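PDB 5M45: acetone carboxylase alpha subunit from Xanthobacter autotrophicus Py2, which belongs to the hydantoinase B/oxoprolinase family and forms the alpha subunit of a metal-containing enzyme assembled from six protein chains. Local coordinates for residues Thr589-Ala592 and Gln598-Arg601. Residues are numbered along the deposited sequence; the frame is centred on the assembly and turned at random.
Sequences TWDA and QIKR
A side-on, two-pronged salt bridge between Asp591 and Arg601 fastens the loop that follows helix 567-573 to strand 598-602, an outermost strand, within this chain, of a five-stranded antiparallel sheet in the part of the chain belonging to the hydantoinase B/oxoprolinase family. Arg601 meets the acid with NE and NH1 together, which leaves NH2 to reach another acid. NH1 donates to OD1 of Asp591 over 2.9 Å, entering on the syn lone pair, and NE donates to OD2 of Asp591 over 3.0 Å, a fairly straight bond at 160°. OD2 lies in the guanidinium plane and OD1 is tilted from it; the carboxylate and guanidinium planes stand 31° apart. Two bonds, one to each oxygen, should limit rotation of the carboxylate more than one would. The short aspartate chain suits a residue whose backbone already lies near the strand; the long arginine supplies the remaining span, its bend at chi3 (-74°) turning the guanidinium to meet the acid.

Two residues earlier on the strand, Ile599 shares the side of Arg601, as alternate residues do. Its CD1 packs 3.9 Å from both CA and CB of Asp591, so a branched apolar chain lines the foot of the aspartate. Next to Asp591, Trp590 meets the ring of Phe560 on the neighbouring strand 559-563 and hydrogen-bonds through NE1 to the carbonyl of Leu579. Arg601 also forms a salt bridge to Asp582 through NH2, so two acids of the same long loop converge on one cation and probably stabilise its charge. CG2 of Ile599 comes within 3.9 Å of OD2 of Asp591, the oxygen held by NE.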
loop_
_atom_site.group_PDB
_atom_site.type_symbol
_atom_site.label_atom_id
_atom_site.label_comp_id
_atom_site.label_asym_id
_atom_site.label_seq_id
_atom_site.Cartn_x
_atom_site.Cartn_y
_atom_site.Cartn_z
ATOM N N THR A 589 -41.802 13.924 -5.807
ATOM C CA THR A 589 -42.116 15.359 -5.869
ATOM C C THR A 589 -40.877 16.217 -6.207
ATOM O O THR A 589 -41.018 17.310 -6.792
ATOM C CB THR A 589 -42.695 15.869 -4.547
ATOM O OG1 THR A 589 -41.769 15.633 -3.471
ATOM C CG2 THR A 589 -44.033 15.188 -4.256
ATOM N N TRP A 590 -39.671 15.756 -5.844
ATOM C CA TRP A 590 -38.475 16.569 -6.011
ATOM C C TRP A 590 -38.093 16.875 -7.474
ATOM O O TRP A 590 -37.649 17.959 -7.794
ATOM C CB TRP A 590 -37.242 15.911 -5.335
ATOM C CG TRP A 590 -37.329 15.732 -3.867
ATOM C CD1 TRP A 590 -38.138 16.415 -2.982
ATOM C CD2 TRP A 590 -36.550 14.829 -3.078
ATOM N NE1 TRP A 590 -37.904 15.975 -1.696
ATOM C CE2 TRP A 590 -36.929 15.005 -1.727
ATOM C CE3 TRP A 590 -35.566 13.882 -3.379
ATOM C CZ2 TRP A 590 -36.356 14.265 -0.687
ATOM C CZ3 TRP A 590 -34.996 13.151 -2.339
ATOM C CH2 TRP A 590 -35.383 13.354 -1.015
ATOM N N ASP A 591 -38.273 15.897 -8.340
ATOM C CA ASP A 591 -37.719 15.973 -9.707
ATOM C C ASP A 591 -38.295 17.166 -10.497
ATOM O O ASP A 591 -37.552 17.895 -11.153
ATOM C CB ASP A 591 -37.942 14.636 -10.454
ATOM C CG ASP A 591 -37.340 13.438 -9.736
ATOM O OD1 ASP A 591 -37.392 13.390 -8.476
ATOM O OD2 ASP A 591 -36.814 12.513 -10.426
ATOM N N ALA A 592 -39.599 17.394 -10.353
ATOM C CA ALA A 592 -40.259 18.530 -11.015
ATOM C C ALA A 592 -39.837 19.911 -10.479
ATOM O O ALA A 592 -40.053 20.910 -11.159
ATOM C CB ALA A 592 -41.777 18.366 -10.946
ATOM N N GLN A 598 -29.422 17.611 -14.008
ATOM C CA GLN A 598 -29.120 16.257 -14.493
ATOM C C GLN A 598 -29.427 15.307 -13.326
ATOM O O GLN A 598 -28.686 15.298 -12.344
ATOM C CB GLN A 598 -27.646 16.139 -14.911
ATOM C CG GLN A 598 -27.324 14.795 -15.561
ATOM C CD GLN A 598 -25.930 14.111 -15.243
ATOM O OE1 GLN A 598 -25.027 14.617 -14.530
ATOM N NE2 GLN A 598 -25.772 12.930 -15.844
ATOM N N ILE A 599 -30.517 14.533 -13.424
ATOM C CA ILE A 599 -30.945 13.645 -12.353
ATOM C C ILE A 599 -30.614 12.201 -12.700
ATOM O O ILE A 599 -30.924 11.746 -13.793
ATOM C CB ILE A 599 -32.460 13.766 -12.086
ATOM C CG1 ILE A 599 -32.790 15.187 -11.622
ATOM C CG2 ILE A 599 -32.934 12.716 -11.060
ATOM C CD1 ILE A 599 -34.246 15.474 -11.427
ATOM N N LYS A 600 -30.010 11.481 -11.763
ATOM C CA LYS A 600 -29.852 10.036 -11.866
ATOM C C LYS A 600 -30.778 9.360 -10.833
ATOM O O LYS A 600 -30.575 9.511 -9.619
ATOM C CB LYS A 600 -28.386 9.647 -11.653
ATOM C CG LYS A 600 -27.495 10.161 -12.798
ATOM C CD LYS A 600 -26.093 9.555 -12.749
ATOM C CE LYS A 600 -25.208 10.099 -13.865
ATOM N NZ LYS A 600 -23.886 9.357 -13.900
ATOM N N ARG A 601 -31.822 8.694 -11.316
ATOM C CA ARG A 601 -32.803 8.005 -10.483
ATOM C C ARG A 601 -33.010 6.612 -11.088
ATOM O O ARG A 601 -33.671 6.490 -12.141
ATOM C CB ARG A 601 -34.135 8.793 -10.446
ATOM C CG ARG A 601 -35.303 8.073 -9.778
ATOM C CD ARG A 601 -36.617 8.847 -9.804
ATOM N NE ARG A 601 -36.670 9.988 -8.873
ATOM C CZ ARG A 601 -36.877 9.922 -7.563
ATOM N NH1 ARG A 601 -36.922 11.037 -6.861
ATOM N NH2 ARG A 601 -37.010 8.761 -6.928
#